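Local coordinates for protein pyrethroid hydrolase (Sphingobium faniae, PDB 5Y5R) that hydrolyses pyrethroid insecticides such as cypermethrin and permethrin, cutting their ester bond to give an alcohol and a cyclopropanecarboxylic acid, at residues V52-Y57 with S175-G180; G46-V51 with P134-R139; S83-A88 with T181-E186. One frame throughout, in Å; residues are numbered along the deposited sequence.

Interaction 1 of 3, residues V52-Y57 with S175-G180; sequences VDMEHY and STVPFG. With 8NL ((2-methyl-3-phenyl-phenyl)methyl (1~{S})-3-[(~{E})-2-chloranyl-3,3,3-tris(fluoranyl)prop-1-enyl]-2,2-dimethyl-cyclopropane-1-carboxylate), chain G.
Val52 N donates to His56 ND1 at 3.0 Å, in the plane of the imidazole ring. Asp53 is the N-cap of helix 54-57. Asp53 OD1 accepts from His56 N at 3.2 Å, nearly along the C-O axis. From the other segment, Val177 CG1 packs 3.9 Å from the backbone carbon Asp53 C. Met54, a selenomethionine, bends at chi2 (-67°) and chi3 (-80°). The bends bring Met54 SE onto the proline, 3.7 Å from Pro178 CA. Tyr57 CG is anti to its backbone N (chi1 -164°). The Tyr57 and Pro178 side chains cross at about a right angle, with Tyr57 CE2 3.9 Å from Pro178 CG and Pro178 CD over one ring face near the rim. The hydroxyl of Tyr57 bonds to His41 and Gln174, which helps fix the ring. No hydrogen bond joins the two segments. Phe179 belongs to the ligand pocket; its CZ meets F1 of the bound pyrethroid 8NL edge-on at 3.2 Å. An alanine here removes the ring edge that meets F1 and would probably loosen the hold on the trifluoromethyl end of the ligand. Met54 and Tyr57 also touch Ser83 of helix 80-90, while Thr176 and Phe179 pack on Leu141 of strand 140-143.

Interaction 2 of 3, residues G46-V51 with P134-R139; sequences GGHLSV and PVDEGR
A beta hairpin supplies one side of this surface contact. Strands 132-135 and 140-143 are joined by a type I' turn from Asp136 to Arg139, closed by Arg139 N donating to Asp136 O at 3.0 Å. The carboxylate of Asp136 reaches across to His48, whose NE2 donates to OD2 at 2.8 Å. The bond is bent (137° at the hydrogen) and uses the anti lone pair of the oxygen. It lies in the imidazole plane, and the ring and carboxylate planes are only 24° apart. His48 takes the crowded first torsion (chi1 68°), with CG between the backbone N and the carbonyl carbon. The nearby carboxylate would probably favour a protonated imidazole. The hairpin is part of a small antiparallel sheet with strand 174-175, apart from the parallel sheet of the alpha/beta hydrolase fold. His48 also touches Ser175 of that strand. His48 CD2, at the ring edge, lies 3.6 Å from Arg139 O. Leu49 CG lies over one face of the His48 ring, toward its rim, and Leu49 CD2 rests 4.0 Å from Arg139 CB. A water joins the arginine to the other segment: it accepts from Arg139 NH2 at 2.6 Å and donates weakly to Val51 O.

Interaction 3 of 3, residues S83-A88 with T181-E186; sequences SISWLA and TPNPME
Ser85 OG is held by two hydrogen bonds, one with Tyr100 OH and one with Gly81 O a turn earlier in helix 80-90. That helix follows a probable nucleophile elbow of the alpha/beta hydrolase fold, and the loop between strands 174-175 and 194-199 crosses it here. Ser85 CB sits 3.6 Å from Asn183 OD1. Asn183 CG is anti to the backbone N (chi1 -178°). Asn183 OD1 accepts from Met185 N at 2.8 Å and makes an Asx turn. The bond is fairly straight (159° at the hydrogen), but the donor stands above the carbonyl plane. The other end of the carboxamide, ND2, bonds to Thr106 O, so the flat group is held at both ends. The turn carries Met185, a selenomethionine, over the same helix residue. Met185 CG comes to 3.3 Å from Ser85 O, and Met185 SE lies 3.7 Å from Ser85 CB. Next to Ser85 on the helix, Trp86 CD1 meets Pro184 CG at 3.9 Å, the two side chains crossing at about a right angle. Thr181 CG2 lies 4.2 Å from Trp86 CD1. The Trp86 ring also stacks on His90. Glu186 N bonds to Gln89, one residue past the helix segment. The two segments themselves meet by van der Waals packing, without a hydrogen bond. Ser85 OG is satisfied by its own helix and Tyr100, Asn183 by its own loop and Thr106.

The first segments come in the order 46-51, 52-57, 83-88, and the second in the order 134-139, 175-180, 181-186. The three contacts therefore interleave along the chain. Interaction 1 is in the middle, its centre about 10 Å from that of interaction 2 and about 11 Å from that of interaction 3. Interactions 2 and 3 do not touch; their centres are about 21 Å apart. Thr176 joins the hairpin of interaction 2, probably through bonds to Gly138 and Arg139. Met54 and Glu55 of helix 54-57 pack on Trp86 of helix 80-90. Together the contacts link the small antiparallel sheet, by way of the loop carrying pocket residue Phe179, to a helix of the alpha/beta hydrolase core.

Interaction 1 of 3, residues V52-Y57 with S175-G180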
loop_
_atom_site.group_PDB
_atom_site.type_symbol
_atom_site.label_atom_id
_atom_site.label_comp_id
_atom_site.label_asym_id
_atom_site.label_seq_id
_atom_site.Cartn_x
_atom_site.Cartn_y
_atom_site.Cartn_z
ATOM N N VAL A 52 -10.401 14.164 5.804
ATOM C CA VAL A 52 -11.519 14.731 5.070
ATOM C C VAL A 52 -11.754 14.002 3.755
ATOM O O VAL A 52 -12.861 13.524 3.488
ATOM C CB VAL A 52 -11.267 16.221 4.820
ATOM C CG1 VAL A 52 -12.417 16.763 4.026
ATOM C CG2 VAL A 52 -11.084 16.947 6.154
ATOM N N ASP A 53 -10.718 13.857 2.945
ATOM C CA ASP A 53 -10.830 13.210 1.642
ATOM C C ASP A 53 -9.423 12.760 1.248
ATOM O O ASP A 53 -8.484 12.841 2.048
ATOM C CB ASP A 53 -11.521 14.131 0.621
ATOM C CG ASP A 53 -10.766 15.427 0.368
ATOM O OD1 ASP A 53 -9.630 15.580 0.853
ATOM O OD2 ASP A 53 -11.318 16.306 -0.340
HETATM N N MSE A 54 -9.273 12.251 0.032
HETATM C CA MSE A 54 -8.003 11.640 -0.336
HETATM C C MSE A 54 -6.886 12.647 -0.499
HETATM O O MSE A 54 -5.744 12.346 -0.181
HETATM C CB MSE A 54 -8.152 10.829 -1.618
HETATM C CG MSE A 54 -8.877 9.503 -1.370
HETATM SE SE MSE A 54 -7.835 8.276 -0.277
HETATM C CE MSE A 54 -6.610 7.565 -1.691
ATOM N N GLU A 55 -7.217 13.816 -1.046
ATOM C CA GLU A 55 -6.227 14.877 -1.143
ATOM C C GLU A 55 -5.646 15.159 0.226
ATOM O O GLU A 55 -4.436 15.368 0.368
ATOM C CB GLU A 55 -6.858 16.160 -1.711
ATOM C CG GLU A 55 -5.843 17.321 -1.910
ATOM C CD GLU A 55 -5.430 18.011 -0.604
ATOM O OE1 GLU A 55 -6.245 17.993 0.345
ATOM O OE2 GLU A 55 -4.262 18.493 -0.498
ATOM N N HIS A 56 -6.508 15.136 1.251
ATOM C CA HIS A 56 -6.080 15.320 2.632
ATOM C C HIS A 56 -5.299 14.121 3.141
ATOM O O HIS A 56 -4.266 14.278 3.801
ATOM C CB HIS A 56 -7.299 15.545 3.523
ATOM C CG HIS A 56 -6.950 15.868 4.939
ATOM N ND1 HIS A 56 -7.798 15.597 5.991
ATOM C CD2 HIS A 56 -5.852 16.449 5.479
ATOM C CE1 HIS A 56 -7.236 15.990 7.120
ATOM N NE2 HIS A 56 -6.053 16.511 6.835
ATOM N N TYR A 57 -5.833 12.910 2.902
ATOM C CA TYR A 57 -5.184 11.679 3.353
ATOM C C TYR A 57 -3.764 11.567 2.797
ATOM O O TYR A 57 -2.844 11.166 3.515
ATOM C CB TYR A 57 -6.023 10.457 2.913
ATOM C CG TYR A 57 -5.703 9.136 3.602
ATOM C CD1 TYR A 57 -5.758 9.024 4.988
ATOM C CD2 TYR A 57 -5.423 7.978 2.869
ATOM C CE1 TYR A 57 -5.475 7.848 5.617
ATOM C CE2 TYR A 57 -5.149 6.769 3.522
ATOM C CZ TYR A 57 -5.162 6.723 4.885
ATOM O OH TYR A 57 -4.924 5.526 5.538
ATOM N N SER A 175 -9.464 5.248 8.865
ATOM C CA SER A 175 -10.535 5.944 8.149
ATOM C C SER A 175 -11.050 5.121 6.966
ATOM O O SER A 175 -10.291 4.437 6.284
ATOM C CB SER A 175 -10.056 7.296 7.634
ATOM O OG SER A 175 -11.017 7.858 6.747
ATOM N N THR A 176 -12.357 5.164 6.737
ATOM C CA THR A 176 -12.912 4.414 5.611
ATOM C C THR A 176 -12.805 5.179 4.296
ATOM O O THR A 176 -13.192 4.645 3.245
ATOM C CB THR A 176 -14.358 4.024 5.916
ATOM O OG1 THR A 176 -15.124 5.217 6.101
ATOM C CG2 THR A 176 -14.447 3.122 7.153
ATOM N N VAL A 177 -12.199 6.372 4.347
ATOM C CA VAL A 177 -12.107 7.236 3.166
ATOM C C VAL A 177 -11.446 6.569 1.966
ATOM O O VAL A 177 -11.954 6.736 0.847
ATOM C CB VAL A 177 -11.413 8.562 3.543
ATOM C CG1 VAL A 177 -10.888 9.290 2.290
ATOM C CG2 VAL A 177 -12.364 9.468 4.305
ATOM N N PRO A 178 -10.273 5.935 2.088
ATOM C CA PRO A 178 -9.688 5.273 0.915
ATOM C C PRO A 178 -10.495 4.101 0.382
ATOM O O PRO A 178 -10.382 3.793 -0.804
ATOM C CB PRO A 178 -8.293 4.852 1.408
ATOM C CG PRO A 178 -8.395 4.786 2.866
ATOM C CD PRO A 178 -9.341 5.900 3.233
ATOM N N PHE A 179 -11.272 3.413 1.216
ATOM C CA PHE A 179 -12.016 2.266 0.720
ATOM C C PHE A 179 -13.073 2.673 -0.285
ATOM O O PHE A 179 -13.451 1.862 -1.144
ATOM C CB PHE A 179 -12.660 1.494 1.866
ATOM C CG PHE A 179 -11.707 0.632 2.602
ATOM C CD1 PHE A 179 -11.426 -0.649 2.151
ATOM C CD2 PHE A 179 -11.058 1.105 3.727
ATOM C CE1 PHE A 179 -10.533 -1.451 2.841
ATOM C CE2 PHE A 179 -10.163 0.319 4.405
ATOM C CZ PHE A 179 -9.899 -0.953 3.977
ATOM N N GLY A 180 -13.566 3.905 -0.191
ATOM C CA GLY A 180 -14.719 4.286 -0.964
ATOM C C GLY A 180 -14.429 5.232 -2.101
ATOM O O GLY A 180 -15.358 5.612 -2.816
HETATM C C 8NL G . -4.434 -4.190 9.218
HETATM C C8 8NL G . -2.648 -4.579 12.839
HETATM C C9 8NL G . -3.192 -4.569 14.120
HETATM C C10 8NL G . -4.302 -5.349 14.414
HETATM C C11 8NL G . -4.823 -6.123 13.380
HETATM C C12 8NL G . -4.261 -6.121 12.104
HETATM C C13 8NL G . -2.756 -4.151 6.679
HETATM O O 8NL G . -3.941 -4.716 6.068
HETATM CL CL 8NL G . -10.675 -5.800 3.936
HETATM C C21 8NL G . -9.110 -5.062 4.286
HETATM C C22 8NL G . -8.927 -4.425 5.643
HETATM F F2 8NL G . -8.156 -5.216 6.367
HETATM F F1 8NL G . -8.406 -3.215 5.584
HETATM F F 8NL G . -10.119 -4.329 6.195
HETATM C C20 8NL G . -8.129 -5.128 3.385
HETATM C C16 8NL G . -6.784 -4.481 3.633
HETATM C C17 8NL G . -5.843 -5.045 2.575
HETATM C C18 8NL G . -5.937 -3.754 1.776
HETATM C C19 8NL G . -6.399 -6.283 1.853
HETATM C C15 8NL G . -5.533 -5.225 4.089
HETATM C C14 8NL G . -4.583 -4.258 4.801
HETATM O O1 8NL G . -4.416 -3.118 4.365
HETATM C C2 8NL G . -2.295 -4.702 8.038
HETATM C C3 8NL G . -0.994 -5.187 8.083
HETATM C C4 8NL G . -0.440 -5.715 9.248
HETATM C C5 8NL G . -1.180 -5.729 10.427
HETATM C C6 8NL G . -2.488 -5.259 10.445
HETATM C C1 8NL G . -3.042 -4.731 9.244
HETATM C C7 8NL G . -3.169 -5.331 11.802
#

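Interaction 2 of 3, residues G46-V51 with P134-R139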
loop_
_atom_site.group_PDB
_atom_site.type_symbol
_atom_site.label_atom_id
_atom_site.label_comp_id
_atom_site.label_asym_id
_atom_site.label_seq_id
_atom_site.Cartn_x
_atom_site.Cartn_y
_atom_site.Cartn_z
ATOM N N GLY A 46 -5.265 13.327 15.624
ATOM C CA GLY A 46 -6.690 13.360 15.429
ATOM C C GLY A 46 -7.285 12.039 15.053
ATOM O O GLY A 46 -8.409 11.786 15.338
ATOM N N GLY A 47 -6.523 11.187 14.407
ATOM C CA GLY A 47 -7.086 9.893 14.113
ATOM C C GLY A 47 -8.074 9.951 12.961
ATOM O O GLY A 47 -8.192 10.956 12.237
ATOM N N HIS A 48 -8.884 8.893 12.879
ATOM C CA HIS A 48 -9.613 8.593 11.645
ATOM C C HIS A 48 -10.619 9.673 11.259
ATOM O O HIS A 48 -10.810 9.926 10.071
ATOM C CB HIS A 48 -10.347 7.257 11.772
ATOM C CG HIS A 48 -11.479 7.265 12.757
ATOM N ND1 HIS A 48 -11.290 7.301 14.120
ATOM C CD2 HIS A 48 -12.820 7.236 12.567
ATOM C CE1 HIS A 48 -12.464 7.290 14.728
ATOM N NE2 HIS A 48 -13.407 7.252 13.807
ATOM N N LEU A 49 -11.265 10.328 12.225
ATOM C CA LEU A 49 -12.285 11.298 11.832
ATOM C C LEU A 49 -11.705 12.576 11.255
ATOM O O LEU A 49 -12.459 13.384 10.691
ATOM C CB LEU A 49 -13.224 11.626 12.996
ATOM C CG LEU A 49 -14.084 10.488 13.547
ATOM C CD1 LEU A 49 -14.819 10.944 14.807
ATOM C CD2 LEU A 49 -15.080 9.992 12.523
ATOM N N SER A 50 -10.406 12.811 11.430
ATOM C CA SER A 50 -9.781 14.005 10.873
ATOM C C SER A 50 -9.576 13.916 9.367
ATOM O O SER A 50 -9.455 14.945 8.701
ATOM C CB SER A 50 -8.437 14.244 11.575
ATOM O OG SER A 50 -7.486 13.252 11.192
ATOM N N VAL A 51 -9.580 12.725 8.797
ATOM C CA VAL A 51 -9.353 12.635 7.362
ATOM C C VAL A 51 -10.585 13.143 6.627
ATOM O O VAL A 51 -11.668 12.559 6.723
ATOM C CB VAL A 51 -9.029 11.200 6.956
ATOM C CG1 VAL A 51 -8.747 11.163 5.468
ATOM C CG2 VAL A 51 -7.865 10.690 7.783
ATOM N N PRO A 134 -16.347 -2.431 11.841
ATOM C CA PRO A 134 -16.691 -1.005 11.772
ATOM C C PRO A 134 -16.865 -0.379 13.157
ATOM O O PRO A 134 -17.248 -1.056 14.113
ATOM C CB PRO A 134 -18.025 -0.999 11.016
ATOM C CG PRO A 134 -18.103 -2.397 10.336
ATOM C CD PRO A 134 -17.420 -3.293 11.307
ATOM N N VAL A 135 -16.562 0.932 13.247
ATOM C CA VAL A 135 -16.833 1.785 14.413
ATOM C C VAL A 135 -17.316 3.144 13.894
ATOM O O VAL A 135 -17.170 3.459 12.712
ATOM C CB VAL A 135 -15.621 1.967 15.371
ATOM C CG1 VAL A 135 -15.145 0.618 15.927
ATOM C CG2 VAL A 135 -14.499 2.723 14.701
ATOM N N ASP A 136 -17.975 3.931 14.762
ATOM C CA ASP A 136 -18.449 5.277 14.366
ATOM C C ASP A 136 -19.195 5.253 13.033
ATOM O O ASP A 136 -18.872 6.000 12.101
ATOM C CB ASP A 136 -17.324 6.313 14.280
ATOM C CG ASP A 136 -16.711 6.643 15.603
ATOM O OD1 ASP A 136 -17.369 6.417 16.645
ATOM O OD2 ASP A 136 -15.595 7.211 15.589
ATOM N N GLU A 137 -20.179 4.354 12.943
ATOM C CA GLU A 137 -21.104 4.280 11.817
ATOM C C GLU A 137 -20.368 4.148 10.483
ATOM O O GLU A 137 -20.659 4.839 9.503
ATOM C CB GLU A 137 -22.037 5.489 11.831
ATOM C CG GLU A 137 -23.136 5.487 12.952
ATOM C CD GLU A 137 -22.638 5.414 14.428
ATOM O OE1 GLU A 137 -21.429 5.314 14.701
ATOM O OE2 GLU A 137 -23.488 5.473 15.346
ATOM N N GLY A 138 -19.419 3.213 10.441
ATOM C CA GLY A 138 -18.717 2.967 9.205
ATOM C C GLY A 138 -17.806 4.084 8.759
ATOM O O GLY A 138 -17.401 4.108 7.586
ATOM N N ARG A 139 -17.493 5.037 9.638
ATOM C CA ARG A 139 -16.401 5.954 9.350
ATOM C C ARG A 139 -15.066 5.437 9.868
ATOM O O ARG A 139 -14.025 5.948 9.450
ATOM C CB ARG A 139 -16.686 7.351 9.926
ATOM C CG ARG A 139 -17.690 8.182 9.117
ATOM C CD ARG A 139 -17.166 9.572 8.765
ATOM N NE ARG A 139 -16.671 9.705 7.442
ATOM C CZ ARG A 139 -15.862 10.635 7.014
ATOM N NH1 ARG A 139 -15.412 11.538 7.790
ATOM N NH2 ARG A 139 -15.479 10.665 5.792
HETATM O O HOH W 1 -14.746 13.182 5.605
#

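Interaction 3 of 3, residues S83-A88 with T181-E186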
loop_
_atom_site.group_PDB
_atom_site.type_symbol
_atom_site.label_atom_id
_atom_site.label_comp_id
_atom_site.label_asym_id
_atom_site.label_seq_id
_atom_site.Cartn_x
_atom_site.Cartn_y
_atom_site.Cartn_z
ATOM N N SER A 83 -3.877 4.999 -2.449
ATOM C CA SER A 83 -3.199 6.288 -2.350
ATOM C C SER A 83 -2.239 6.540 -3.526
ATOM O O SER A 83 -2.151 7.670 -4.025
ATOM C CB SER A 83 -2.455 6.353 -1.020
ATOM O OG SER A 83 -3.396 6.381 0.050
ATOM N N ILE A 84 -1.460 5.534 -3.939
ATOM C CA ILE A 84 -0.469 5.797 -4.988
ATOM C C ILE A 84 -1.158 6.017 -6.322
ATOM O O ILE A 84 -0.621 6.709 -7.185
ATOM C CB ILE A 84 0.610 4.695 -5.115
ATOM C CG1 ILE A 84 0.095 3.501 -5.918
ATOM C CG2 ILE A 84 1.151 4.278 -3.768
ATOM C CD1 ILE A 84 1.196 2.535 -6.297
ATOM N N SER A 85 -2.310 5.367 -6.551
ATOM C CA SER A 85 -3.101 5.668 -7.737
ATOM C C SER A 85 -3.659 7.094 -7.685
ATOM O O SER A 85 -3.689 7.813 -8.691
ATOM C CB SER A 85 -4.228 4.640 -7.863
ATOM O OG SER A 85 -3.718 3.323 -8.005
ATOM N N TRP A 86 -4.177 7.506 -6.531
ATOM C CA TRP A 86 -4.692 8.862 -6.435
ATOM C C TRP A 86 -3.572 9.878 -6.642
ATOM O O TRP A 86 -3.712 10.821 -7.426
ATOM C CB TRP A 86 -5.386 9.051 -5.088
ATOM C CG TRP A 86 -6.230 10.272 -5.036
ATOM C CD1 TRP A 86 -7.579 10.346 -5.180
ATOM C CD2 TRP A 86 -5.774 11.609 -4.799
ATOM N NE1 TRP A 86 -7.998 11.650 -5.058
ATOM C CE2 TRP A 86 -6.901 12.443 -4.829
ATOM C CE3 TRP A 86 -4.518 12.182 -4.574
ATOM C CZ2 TRP A 86 -6.810 13.817 -4.641
ATOM C CZ3 TRP A 86 -4.433 13.556 -4.378
ATOM C CH2 TRP A 86 -5.572 14.348 -4.419
ATOM N N LEU A 87 -2.437 9.662 -5.987
ATOM C CA LEU A 87 -1.290 10.558 -6.121
ATOM C C LEU A 87 -0.739 10.583 -7.541
ATOM O O LEU A 87 -0.386 11.648 -8.059
ATOM C CB LEU A 87 -0.195 10.114 -5.168
ATOM C CG LEU A 87 -0.378 10.497 -3.700
ATOM C CD1 LEU A 87 0.422 9.554 -2.802
ATOM C CD2 LEU A 87 0.068 11.900 -3.526
ATOM N N ALA A 88 -0.715 9.433 -8.210
ATOM C CA ALA A 88 -0.135 9.403 -9.543
ATOM C C ALA A 88 -0.900 10.341 -10.452
ATOM O O ALA A 88 -0.302 11.100 -11.223
ATOM C CB ALA A 88 -0.155 7.973 -10.094
ATOM N N THR A 181 -13.128 5.561 -2.339
ATOM C CA THR A 181 -12.798 6.552 -3.353
ATOM C C THR A 181 -12.409 5.887 -4.668
ATOM O O THR A 181 -11.660 4.899 -4.666
ATOM C CB THR A 181 -11.679 7.465 -2.856
ATOM O OG1 THR A 181 -12.264 8.465 -1.995
ATOM C CG2 THR A 181 -10.940 8.127 -4.028
ATOM N N PRO A 182 -13.014 6.290 -5.778
ATOM C CA PRO A 182 -12.678 5.664 -7.055
ATOM C C PRO A 182 -11.300 6.119 -7.506
ATOM O O PRO A 182 -10.859 7.230 -7.185
ATOM C CB PRO A 182 -13.759 6.195 -8.011
ATOM C CG PRO A 182 -14.755 6.923 -7.178
ATOM C CD PRO A 182 -13.994 7.370 -5.951
ATOM N N ASN A 183 -10.635 5.254 -8.274
ATOM C CA ASN A 183 -9.355 5.609 -8.884
ATOM C C ASN A 183 -9.563 6.658 -9.960
ATOM O O ASN A 183 -10.300 6.405 -10.911
ATOM C CB ASN A 183 -8.655 4.390 -9.466
ATOM C CG ASN A 183 -7.295 4.737 -10.065
ATOM O OD1 ASN A 183 -6.842 5.875 -9.989
ATOM N ND2 ASN A 183 -6.620 3.746 -10.603
ATOM N N PRO A 184 -8.996 7.852 -9.821
ATOM C CA PRO A 184 -9.143 8.887 -10.847
ATOM C C PRO A 184 -8.069 8.873 -11.927
ATOM O O PRO A 184 -8.022 9.811 -12.729
ATOM C CB PRO A 184 -9.048 10.167 -10.018
ATOM C CG PRO A 184 -8.020 9.806 -8.974
ATOM C CD PRO A 184 -8.212 8.327 -8.679
HETATM N N MSE A 185 -7.212 7.864 -11.972
HETATM C CA MSE A 185 -6.136 7.874 -12.959
HETATM C C MSE A 185 -6.659 7.960 -14.374
HETATM O O MSE A 185 -7.481 7.142 -14.793
HETATM C CB MSE A 185 -5.268 6.638 -12.818
HETATM C CG MSE A 185 -4.241 6.767 -11.741
HETATM SE SE MSE A 185 -3.417 5.072 -11.496
HETATM C CE MSE A 185 -2.386 5.119 -13.161
ATOM N N GLU A 186 -6.182 8.964 -15.110
ATOM C CA GLU A 186 -6.549 9.111 -16.505
ATOM C C GLU A 186 -5.358 9.641 -17.289
ATOM O O GLU A 186 -4.438 10.252 -16.724
ATOM C CB GLU A 186 -7.727 10.068 -16.671
ATOM C CG GLU A 186 -7.386 11.489 -16.332
ATOM C CD GLU A 186 -8.587 12.405 -16.377
ATOM O OE1 GLU A 186 -9.729 11.934 -16.171
ATOM O OE2 GLU A 186 -8.384 13.610 -16.627
#